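Local coordinates for protein TSC1 N-terminal domain (Chaetomium thermophilum, PDB 7A0M) that probably helps bring the TSC complex to lysosomal membranes by binding phosphoinositide lipids, and so takes part in regulating mTORC1, at residues 221-226 against 253-258. Numbering follows the deposited sequence.
Sequences YLILQT and VMLLPF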
ATOM      1  N   TYR B 221       4.330 -29.757   4.888  1.00 51.21           N
ATOM      2  CA  TYR B 221       3.576 -29.877   3.645  1.00 60.99           C
ATOM      3  C   TYR B 221       2.822 -31.198   3.549  1.00 66.18           C
ATOM      4  O   TYR B 221       1.897 -31.313   2.739  1.00 64.75           O
ATOM      5  CB  TYR B 221       4.515 -29.727   2.446  1.00 57.51           C
ATOM      6  CG  TYR B 221       5.668 -30.707   2.443  1.00 58.54           C
ATOM      7  CD1 TYR B 221       5.527 -31.978   1.897  1.00 59.77           C
ATOM      8  CD2 TYR B 221       6.900 -30.360   2.982  1.00 66.04           C
ATOM      9  CE1 TYR B 221       6.577 -32.874   1.893  1.00 65.20           C
ATOM     10  CE2 TYR B 221       7.957 -31.250   2.981  1.00 66.78           C
ATOM     11  CZ  TYR B 221       7.790 -32.506   2.436  1.00 71.84           C
ATOM     12  OH  TYR B 221       8.839 -33.395   2.433  1.00 90.79           O
ATOM     13  N   LEU B 222       3.196 -32.195   4.356  1.00 63.76           N
ATOM     14  CA  LEU B 222       2.498 -33.475   4.352  1.00 64.04           C
ATOM     15  C   LEU B 222       1.055 -33.364   4.827  1.00 63.60           C
ATOM     16  O   LEU B 222       0.305 -34.339   4.704  1.00 61.44           O
ATOM     17  CB  LEU B 222       3.251 -34.484   5.224  1.00 57.37           C
ATOM     18  CG  LEU B 222       4.623 -34.940   4.726  1.00 51.92           C
ATOM     19  CD1 LEU B 222       5.249 -35.926   5.701  1.00 58.31           C
ATOM     20  CD2 LEU B 222       4.516 -35.553   3.337  1.00 53.78           C
ATOM     21  N   ILE B 223       0.650 -32.211   5.369  1.00 67.08           N
ATOM     22  CA  ILE B 223      -0.736 -32.011   5.772  1.00 66.49           C
ATOM     23  C   ILE B 223      -1.681 -32.031   4.577  1.00 66.22           C
ATOM     24  O   ILE B 223      -2.886 -32.242   4.744  1.00 71.61           O
ATOM     25  CB  ILE B 223      -0.875 -30.697   6.568  1.00 55.92           C
ATOM     26  CG1 ILE B 223      -2.196 -30.675   7.340  1.00 41.96           C
ATOM     27  CG2 ILE B 223      -0.777 -29.497   5.642  1.00 38.80           C
ATOM     28  CD1 ILE B 223      -2.410 -29.424   8.153  1.00 40.24           C
ATOM     29  N   LEU B 224      -1.167 -31.809   3.368  1.00 62.72           N
ATOM     30  CA  LEU B 224      -2.027 -31.880   2.194  1.00 56.00           C
ATOM     31  C   LEU B 224      -2.321 -33.320   1.801  1.00 59.54           C
ATOM     32  O   LEU B 224      -3.381 -33.600   1.228  1.00 63.40           O
ATOM     33  CB  LEU B 224      -1.388 -31.128   1.028  1.00 50.22           C
ATOM     34  CG  LEU B 224      -1.202 -29.631   1.269  1.00 52.25           C
ATOM     35  CD1 LEU B 224      -0.704 -28.955   0.013  1.00 54.86           C
ATOM     36  CD2 LEU B 224      -2.504 -29.002   1.739  1.00 52.67           C
ATOM     37  N   GLN B 225      -1.403 -34.240   2.103  1.00 49.57           N
ATOM     38  CA  GLN B 225      -1.617 -35.668   1.906  1.00 64.40           C
ATOM     39  C   GLN B 225      -2.321 -36.319   3.092  1.00 62.35           C
ATOM     40  O   GLN B 225      -2.174 -37.527   3.313  1.00 64.95           O
ATOM     41  CB  GLN B 225      -0.284 -36.358   1.615  1.00 68.42           C
ATOM     42  CG  GLN B 225       0.343 -35.902   0.308  1.00 71.29           C
ATOM     43  CD  GLN B 225       1.730 -36.461   0.085  1.00 83.24           C
ATOM     44  OE1 GLN B 225       2.091 -37.503   0.632  1.00 94.45           O
ATOM     45  NE2 GLN B 225       2.521 -35.767  -0.725  1.00 89.55           N
ATOM     46  N   THR B 226      -3.081 -35.541   3.856  1.00 56.26           N
ATOM     47  CA  THR B 226      -3.831 -35.993   5.017  1.00 64.83           C
ATOM     48  C   THR B 226      -5.125 -35.192   5.065  1.00 65.47           C
ATOM     49  O   THR B 226      -5.167 -34.052   4.583  1.00 75.10           O
ATOM     50  CB  THR B 226      -3.039 -35.819   6.328  1.00 68.39           C
ATOM     51  OG1 THR B 226      -3.515 -36.750   7.305  1.00 90.19           O
ATOM     52  CG2 THR B 226      -3.204 -34.422   6.900  1.00 50.30           C
ATOM     53  N   VAL B 253      -3.288 -19.773   8.935  1.00 40.34           N
ATOM     54  CA  VAL B 253      -2.296 -18.735   8.655  1.00 55.36           C
ATOM     55  C   VAL B 253      -0.885 -19.251   8.917  1.00 52.81           C
ATOM     56  O   VAL B 253       0.062 -18.901   8.202  1.00 58.78           O
ATOM     57  CB  VAL B 253      -2.608 -17.469   9.477  1.00 50.65           C
ATOM     58  CG1 VAL B 253      -1.470 -16.464   9.379  1.00 43.19           C
ATOM     59  CG2 VAL B 253      -3.906 -16.837   8.998  1.00 53.25           C
HETATM   60  N   MSE B 254      -0.721 -20.095   9.932  1.00 57.26           N
HETATM   61  CA  MSE B 254       0.592 -20.643  10.253  1.00 53.55           C
HETATM   62  C   MSE B 254       1.034 -21.700   9.245  1.00 41.29           C
HETATM   63  O   MSE B 254       2.226 -21.926   9.047  1.00 42.36           O
HETATM   64  CB  MSE B 254       0.592 -21.247  11.663  1.00 48.94           C
HETATM   65  CG  MSE B 254       0.352 -20.244  12.784  1.00 50.87           C
HETATM   66 SE   MSE B 254       0.266 -21.077  14.551  1.00 67.56          SE
HETATM   67  CE  MSE B 254       2.141 -21.569  14.750  1.00 61.55           C
ATOM     68  N   LEU B 255       0.063 -22.348   8.599  1.00 43.77           N
ATOM     69  CA  LEU B 255       0.375 -23.491   7.748  1.00 43.37           C
ATOM     70  C   LEU B 255       0.737 -23.071   6.329  1.00 54.11           C
ATOM     71  O   LEU B 255       1.621 -23.673   5.708  1.00 54.53           O
ATOM     72  CB  LEU B 255      -0.806 -24.458   7.726  1.00 42.87           C
ATOM     73  CG  LEU B 255      -1.014 -25.354   8.947  1.00 49.30           C
ATOM     74  CD1 LEU B 255      -2.417 -25.933   8.931  1.00 52.57           C
ATOM     75  CD2 LEU B 255       0.019 -26.461   8.967  1.00 46.77           C
ATOM     76  N   LEU B 256       0.058 -22.051   5.803  1.00 50.20           N
ATOM     77  CA  LEU B 256       0.234 -21.677   4.402  1.00 49.68           C
ATOM     78  C   LEU B 256       1.677 -21.375   3.998  1.00 41.96           C
ATOM     79  O   LEU B 256       2.069 -21.784   2.891  1.00 42.37           O
ATOM     80  CB  LEU B 256      -0.676 -20.487   4.072  1.00 44.69           C
ATOM     81  CG  LEU B 256      -2.179 -20.769   4.120  1.00 46.14           C
ATOM     82  CD1 LEU B 256      -2.968 -19.516   3.781  1.00 46.10           C
ATOM     83  CD2 LEU B 256      -2.542 -21.909   3.178  1.00 45.69           C
ATOM     84  N   PRO B 257       2.506 -20.690   4.798  1.00 44.09           N
ATOM     85  CA  PRO B 257       3.892 -20.440   4.359  1.00 45.26           C
ATOM     86  C   PRO B 257       4.729 -21.699   4.166  1.00 52.48           C
ATOM     87  O   PRO B 257       5.831 -21.599   3.612  1.00 54.86           O
ATOM     88  CB  PRO B 257       4.466 -19.563   5.480  1.00 49.48           C
ATOM     89  CG  PRO B 257       3.281 -18.923   6.100  1.00 47.06           C
ATOM     90  CD  PRO B 257       2.197 -19.951   6.037  1.00 41.02           C
ATOM     91  N   PHE B 258       4.254 -22.867   4.598  1.00 53.75           N
ATOM     92  CA  PHE B 258       4.999 -24.106   4.420  1.00 57.44           C
ATOM     93  C   PHE B 258       4.657 -24.836   3.125  1.00 55.49           C
ATOM     94  O   PHE B 258       5.370 -25.776   2.758  1.00 63.63           O
ATOM     95  CB  PHE B 258       4.763 -25.041   5.612  1.00 53.24           C
ATOM     96  CG  PHE B 258       5.452 -24.599   6.871  1.00 51.82           C
ATOM     97  CD1 PHE B 258       4.828 -23.734   7.756  1.00 50.73           C
ATOM     98  CD2 PHE B 258       6.729 -25.046   7.168  1.00 54.40           C
ATOM     99  CE1 PHE B 258       5.464 -23.326   8.915  1.00 55.35           C
ATOM    100  CE2 PHE B 258       7.371 -24.643   8.324  1.00 55.92           C
ATOM    101  CZ  PHE B 258       6.737 -23.783   9.200  1.00 56.39           C
TER
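In an all-helical domain whose row of helices is consistent with an alpha-solenoid, the 3-10 turn 221-223, in the loop between helices 199-214 and 228-238, meets the last part of helix 242-255 and the 3-10 turn after it: Ile223 faces Leu255, and Tyr221 faces Phe258. The buried half is a methyl-to-methyl contact. Ile223 CD1 lies 3.6 Å from Leu255 CD1 and 3.9 Å from Leu255 CD2, so one methyl meets both branches of the leucine fork. The isoleucine is fully extended, CG1 anti to the backbone N (chi1 -163°) and CD1 carried on straight (chi2 180°), which brings CD1 out to the leucine; the two side chains cross at about a right angle. Ile232 of helix 228-238 touches both, and Leu228 and Phe259 also pack on Ile223, apolar surroundings that suit branched aliphatic side chains.

Toward the surface the contact thins. Tyr221 CB approaches Phe258 O at 4.1 Å, while the phenol leads away, in keeping with an exposed polar end. The Phe258 ring lies beside the preceding backbone: the carbonyl oxygens of Met254 and Leu255 sit in its plane at the edge, where the C-H groups are slightly positive. Phe258 N donates to Leu255 O (3.0 Å), the i to i-3 spacing of a 3-10 turn. The contact buries 147 Å² in all, and such apolar packing between successive helical elements is consistent with an alpha-solenoid.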